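Local coordinates for protein mitochondrial enolase superfamily member 1 (PDB 4A35) that catalyses the magnesium-dependent dehydration of L-fuconate to 2-keto-3-deoxy-L-fuconate, a step in the breakdown of L-fucose, at residues 191-194 with 195-199; 258-261 with 262-266. All coordinates share one frame; numbering follows the deposited sequence.

Contact 1. Residues 191-194 with 195-199; sequences YTTS and CAWLG
The carbonyl oxygen of Thr193 lies over one face of the indole of Trp197, 3.3 Å above the ring plane and displaced toward its rim. The same oxygen closes a type I beta turn from Thr193 to Ala196 by accepting the Ala196 N-H at 3.1 Å; the donor stands well above the carbonyl plane, 61° out of it, although the N-H itself points fairly straight at the oxygen. With chi1 of Thr193 at -63° OG1 lies beside the backbone nitrogen, which puts the methyl CG2 anti to that nitrogen and against the indole, in an off-centre CH-pi contact 4.2 Å from CG2 to the centroid of the six-membered ring. That methyl packs as well against the Ala196 methyl, CG2 to CB 3.6 Å. The threonine hydroxyl is hydrogen-bonded to Glu387, which probably binds the substrate, while Trp197 itself packs on Tyr35.

Just upstream, Thr192 OG1 accepts from Ser194 N at 3.1 Å, which makes an ST turn. A water bridges the bend, donating to Thr192 O at 2.8 Å and accepting from Cys195 N at 2.9 Å. Ser194 OG has its partner in Asp390, and the Cys195 side chain packs against Leu205 and Leu208. Two linked turns thus carry the chain out of strand 188-192 toward helix 202-214, beside the probable substrate pocket of this enolase-superfamily enzyme.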
ATOM      1  N   TYR A 191      -6.117   0.678  28.034  1.00 18.27           N
ATOM      2  CA  TYR A 191      -6.655   2.034  28.075  1.00 18.34           C
ATOM      3  C   TYR A 191      -7.950   1.984  27.316  1.00 20.14           C
ATOM      4  O   TYR A 191      -8.113   1.089  26.450  1.00 19.13           O
ATOM      5  CB  TYR A 191      -5.682   3.073  27.483  1.00 18.10           C
ATOM      6  CG  TYR A 191      -5.461   3.028  25.982  1.00 18.95           C
ATOM      7  CD1 TYR A 191      -6.247   3.793  25.118  1.00 20.16           C
ATOM      8  CD2 TYR A 191      -4.337   2.395  25.440  1.00 18.20           C
ATOM      9  CE1 TYR A 191      -5.997   3.827  23.746  1.00 20.85           C
ATOM     10  CE2 TYR A 191      -4.028   2.495  24.073  1.00 19.31           C
ATOM     11  CZ  TYR A 191      -4.867   3.207  23.232  1.00 21.72           C
ATOM     12  OH  TYR A 191      -4.613   3.281  21.895  1.00 21.43           O
ATOM     13  N   THR A 192      -8.861   2.918  27.615  1.00 18.15           N
ATOM     14  CA  THR A 192     -10.126   2.981  26.924  1.00 19.62           C
ATOM     15  C   THR A 192     -10.172   4.127  25.843  1.00 21.06           C
ATOM     16  O   THR A 192      -9.733   5.246  26.072  1.00 20.93           O
ATOM     17  CB  THR A 192     -11.318   3.096  27.890  1.00 26.80           C
ATOM     18  OG1 THR A 192     -12.492   3.017  27.093  1.00 22.71           O
ATOM     19  CG2 THR A 192     -11.296   4.412  28.758  1.00 22.13           C
ATOM     20  N   THR A 193     -10.792   3.813  24.705  1.00 18.71           N
ATOM     21  CA  THR A 193     -11.024   4.776  23.613  1.00 19.14           C
ATOM     22  C   THR A 193     -12.544   5.130  23.618  1.00 22.00           C
ATOM     23  O   THR A 193     -13.015   5.859  22.751  1.00 20.96           O
ATOM     24  CB  THR A 193     -10.462   4.200  22.306  1.00 24.70           C
ATOM     25  OG1 THR A 193      -9.057   4.065  22.527  1.00 23.13           O
ATOM     26  CG2 THR A 193     -10.647   5.159  21.055  1.00 19.90           C
ATOM     27  N   SER A 194     -13.293   4.634  24.605  1.00 22.62           N
ATOM     28  CA  SER A 194     -14.741   4.849  24.624  0.50 24.38           C
ATOM     29  C   SER A 194     -15.185   6.330  24.866  1.00 28.98           C
ATOM     30  O   SER A 194     -16.338   6.647  24.579  1.00 30.54           O
ATOM     31  CB  SER A 194     -15.407   3.905  25.618  0.50 29.30           C
ATOM     32  OG  SER A 194     -15.221   2.572  25.163  0.50 38.21           O
ATOM     33  N   CYS A 195     -14.303   7.241  25.327  1.00 24.89           N
ATOM     34  CA  CYS A 195     -14.666   8.677  25.494  1.00 25.01           C
ATOM     35  C   CYS A 195     -14.020   9.524  24.375  1.00 28.01           C
ATOM     36  O   CYS A 195     -14.043  10.769  24.429  1.00 26.98           O
ATOM     37  CB  CYS A 195     -14.220   9.185  26.868  1.00 25.67           C
ATOM     38  SG  CYS A 195     -14.805   8.180  28.264  1.00 30.05           S
ATOM     39  N   ALA A 196     -13.359   8.857  23.409  1.00 22.68           N
ATOM     40  CA  ALA A 196     -12.529   9.544  22.428  1.00 20.61           C
ATOM     41  C   ALA A 196     -13.247  10.225  21.276  1.00 23.17           C
ATOM     42  O   ALA A 196     -12.666  11.141  20.684  1.00 21.09           O
ATOM     43  CB  ALA A 196     -11.530   8.537  21.805  1.00 20.14           C
ATOM     44  N   TRP A 197     -14.415   9.736  20.904  1.00 19.89           N
ATOM     45  CA  TRP A 197     -15.031  10.021  19.604  1.00 21.07           C
ATOM     46  C   TRP A 197     -15.536  11.435  19.429  1.00 24.25           C
ATOM     47  O   TRP A 197     -15.847  12.134  20.406  1.00 22.54           O
ATOM     48  CB  TRP A 197     -16.123   8.974  19.266  1.00 19.96           C
ATOM     49  CG  TRP A 197     -15.670   7.552  19.541  1.00 20.80           C
ATOM     50  CD1 TRP A 197     -16.130   6.709  20.516  1.00 23.72           C
ATOM     51  CD2 TRP A 197     -14.636   6.825  18.839  1.00 20.22           C
ATOM     52  NE1 TRP A 197     -15.485   5.480  20.427  1.00 23.57           N
ATOM     53  CE2 TRP A 197     -14.549   5.538  19.426  1.00 23.99           C
ATOM     54  CE3 TRP A 197     -13.796   7.128  17.734  1.00 21.30           C
ATOM     55  CZ2 TRP A 197     -13.629   4.566  18.977  1.00 23.38           C
ATOM     56  CZ3 TRP A 197     -12.958   6.133  17.236  1.00 21.83           C
ATOM     57  CH2 TRP A 197     -12.852   4.886  17.878  1.00 22.21           C
ATOM     58  N   LEU A 198     -15.512  11.883  18.152  1.00 22.74           N
ATOM     59  CA  LEU A 198     -16.016  13.194  17.755  1.00 24.87           C
ATOM     60  C   LEU A 198     -17.576  13.193  17.693  1.00 29.05           C
ATOM     61  O   LEU A 198     -18.188  12.165  17.391  1.00 26.73           O
ATOM     62  CB  LEU A 198     -15.433  13.611  16.392  1.00 25.08           C
ATOM     63  CG  LEU A 198     -13.906  13.728  16.161  1.00 29.17           C
ATOM     64  CD1 LEU A 198     -13.582  14.836  15.123  1.00 28.37           C
ATOM     65  CD2 LEU A 198     -13.145  13.932  17.380  1.00 26.10           C
ATOM     66  N   GLY A 199     -18.178  14.356  17.961  1.00 25.43           N
ATOM     67  CA  GLY A 199     -19.624  14.567  17.854  1.00 25.74           C
ATOM     68  C   GLY A 199     -20.408  14.585  19.149  1.00 32.17           C
ATOM     69  O   GLY A 199     -21.614  14.883  19.141  1.00 33.08           O
TER
HETATM   70  O   HOH W   1     -11.515   7.399  25.927  1.00 20.77           O

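Contact 2. Residues 258-261 with 262-266; sequences VPEA and VEWMS
Ala261, Val262 and Glu260 carry most of the packing between successive turns of helix 258-268, the helix of a beta-alpha-beta unit that connects strand 247-251 to strand 275-277 in the barrel domain of the enolase superfamily. Ala261 O accepts the Met265 N-H at 3.1 Å, the donor tilted 29° from the carbonyl plane. Met265 CB and CG also come up to that oxygen, each 3.3 Å from Ala261 O; CG reaches it because a chi1 of -74° swings it back beside the backbone nitrogen. The methyl of Ala261 faces Ile291 of helix 285-295 as well as Trp256 and Pro279.

Val262 N makes a weak bond to Val258 O, 3.4 Å long. The CB of Val262 lies 3.6 Å from Pro259 O, and the CG2 branch, beside the backbone nitrogen, comes to Val258 O; the valine also packs on Ala294 of the neighbouring helix. Pro259 O in turn takes the Glu263 N-H, which lies in the carbonyl plane, while Val258 and Pro259 pack on Asp158 of the second subunit.

Glu260 gives its backbone oxygen to Trp264 N at 3.0 Å in a nearly straight bond. Its side chain is extended and runs alongside that of Trp264, both pointing the same way. The carboxylate is held by OE1 to the backbone N of Asp257, and the indole by NE1 to Asp231. Between the two side chains the approach is loose, with the carboxylate plane turned 61° from the ring and Glu260 OE2 stopping 4.1 Å from Trp264 CZ3.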
ATOM      1  N   VAL A 258       3.339  18.037   8.212  1.00 18.63           N
ATOM      2  CA  VAL A 258       4.357  17.982   9.259  1.00 17.95           C
ATOM      3  C   VAL A 258       4.408  19.304  10.096  1.00 21.70           C
ATOM      4  O   VAL A 258       4.255  19.227  11.319  1.00 20.29           O
ATOM      5  CB  VAL A 258       5.729  17.565   8.655  1.00 21.82           C
ATOM      6  CG1 VAL A 258       6.893  17.819   9.625  1.00 22.19           C
ATOM      7  CG2 VAL A 258       5.690  16.092   8.216  1.00 20.56           C
ATOM      8  N   PRO A 259       4.601  20.511   9.497  1.00 20.35           N
ATOM      9  CA  PRO A 259       4.641  21.728  10.332  1.00 21.75           C
ATOM     10  C   PRO A 259       3.313  21.943  11.073  1.00 24.77           C
ATOM     11  O   PRO A 259       3.326  22.311  12.253  1.00 23.72           O
ATOM     12  CB  PRO A 259       4.921  22.846   9.304  1.00 23.55           C
ATOM     13  CG  PRO A 259       5.597  22.128   8.168  1.00 27.69           C
ATOM     14  CD  PRO A 259       4.858  20.842   8.077  1.00 21.98           C
ATOM     15  N   GLU A 260       2.181  21.666  10.398  1.00 20.27           N
ATOM     16  CA  GLU A 260       0.843  21.789  10.993  1.00 20.71           C
ATOM     17  C   GLU A 260       0.696  20.913  12.248  1.00 22.26           C
ATOM     18  O   GLU A 260       0.129  21.391  13.237  1.00 21.04           O
ATOM     19  CB  GLU A 260      -0.217  21.402   9.959  1.00 21.45           C
ATOM     20  CG  GLU A 260      -1.639  21.379  10.483  1.00 28.43           C
ATOM     21  CD  GLU A 260      -2.638  20.854   9.475  1.00 37.14           C
ATOM     22  OE1 GLU A 260      -2.236  20.104   8.545  1.00 25.23           O
ATOM     23  OE2 GLU A 260      -3.831  21.213   9.613  1.00 32.88           O
ATOM     24  N   ALA A 261       1.213  19.668  12.217  1.00 19.59           N
ATOM     25  CA  ALA A 261       1.128  18.767  13.386  1.00 17.72           C
ATOM     26  C   ALA A 261       1.857  19.382  14.589  1.00 21.20           C
ATOM     27  O   ALA A 261       1.359  19.338  15.712  1.00 20.81           O
ATOM     28  CB  ALA A 261       1.738  17.422  13.072  1.00 16.52           C
ATOM     29  N   VAL A 262       3.035  19.989  14.349  1.00 17.88           N
ATOM     30  CA  VAL A 262       3.789  20.598  15.439  1.00 19.66           C
ATOM     31  C   VAL A 262       3.036  21.780  16.006  1.00 21.55           C
ATOM     32  O   VAL A 262       2.948  21.931  17.224  1.00 21.20           O
ATOM     33  CB  VAL A 262       5.229  20.993  14.990  1.00 23.90           C
ATOM     34  CG1 VAL A 262       5.974  21.773  16.090  1.00 24.45           C
ATOM     35  CG2 VAL A 262       6.007  19.741  14.574  1.00 23.01           C
ATOM     36  N   GLU A 263       2.457  22.610  15.135  1.00 21.58           N
ATOM     37  CA  GLU A 263       1.745  23.798  15.606  1.00 22.11           C
ATOM     38  C   GLU A 263       0.475  23.448  16.438  1.00 25.55           C
ATOM     39  O   GLU A 263       0.232  24.018  17.518  1.00 23.98           O
ATOM     40  CB  GLU A 263       1.380  24.682  14.393  1.00 24.30           C
ATOM     41  CG  GLU A 263       0.608  25.955  14.751  1.00 35.03           C
ATOM     42  CD  GLU A 263       1.231  26.907  15.762  1.00 65.51           C
ATOM     43  OE1 GLU A 263       2.473  26.887  15.934  1.00 56.20           O
ATOM     44  OE2 GLU A 263       0.469  27.697  16.365  1.00 62.02           O
ATOM     45  N   TRP A 264      -0.322  22.552  15.913  1.00 21.10           N
ATOM     46  CA  TRP A 264      -1.553  22.095  16.560  1.00 22.04           C
ATOM     47  C   TRP A 264      -1.239  21.472  17.942  1.00 24.03           C
ATOM     48  O   TRP A 264      -1.864  21.823  18.954  1.00 21.54           O
ATOM     49  CB  TRP A 264      -2.246  21.092  15.631  1.00 20.12           C
ATOM     50  CG  TRP A 264      -3.700  20.906  15.911  1.00 21.82           C
ATOM     51  CD1 TRP A 264      -4.255  20.335  17.030  1.00 24.48           C
ATOM     52  CD2 TRP A 264      -4.760  21.025  14.954  1.00 20.92           C
ATOM     53  NE1 TRP A 264      -5.599  20.148  16.845  1.00 23.49           N
ATOM     54  CE2 TRP A 264      -5.943  20.570  15.583  1.00 24.35           C
ATOM     55  CE3 TRP A 264      -4.841  21.538  13.641  1.00 22.36           C
ATOM     56  CZ2 TRP A 264      -7.188  20.564  14.929  1.00 24.12           C
ATOM     57  CZ3 TRP A 264      -6.091  21.576  13.015  1.00 23.86           C
ATOM     58  CH2 TRP A 264      -7.237  21.070  13.653  1.00 24.68           C
ATOM     59  N   MET A 265      -0.197  20.635  17.994  1.00 20.24           N
ATOM     60  CA  MET A 265       0.205  19.961  19.240  1.00 19.18           C
ATOM     61  C   MET A 265       0.782  20.933  20.264  1.00 24.08           C
ATOM     62  O   MET A 265       0.630  20.695  21.476  1.00 23.31           O
ATOM     63  CB  MET A 265       1.158  18.794  18.977  1.00 19.12           C
ATOM     64  CG  MET A 265       0.441  17.574  18.380  1.00 19.54           C
ATOM     65  SD  MET A 265      -1.031  17.056  19.335  1.00 22.03           S
ATOM     66  CE  MET A 265      -0.250  16.806  20.995  1.00 18.98           C
ATOM     67  N   SER A 266       1.402  22.049  19.800  1.00 19.91           N
ATOM     68  CA  SER A 266       1.922  23.074  20.716  0.50 19.80           C
ATOM     69  C   SER A 266       0.758  23.703  21.504  1.00 25.09           C
ATOM     70  O   SER A 266       0.935  24.106  22.657  1.00 26.19           O
ATOM     71  CB  SER A 266       2.684  24.160  19.955  0.50 21.07           C
ATOM     72  OG  SER A 266       1.790  25.061  19.328  0.50 22.30           O
TER

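The two contacts come in series along the chain, contact 1 closing well before contact 2 opens, and do not touch: their centres are 22 Å apart and their nearest atoms about 9 Å. Residues 191-199 leave strand 188-192 and have backbone hydrogen bonds to strand 219-223, the next strand of the barrel. Residues 258-266 belong to a helix that joins strands 247-251 and 275-277 of that same barrel. In contact 1 the side chains of Thr193 and Trp197 lie about 3 Å from Glu387 and Gly25, which probably bind the substrate. Contact 1 thus sits beside the probable substrate pocket, contact 2 on an outer helix of the barrel domain, the Met265 side chain about 13 Å from a magnesium ion.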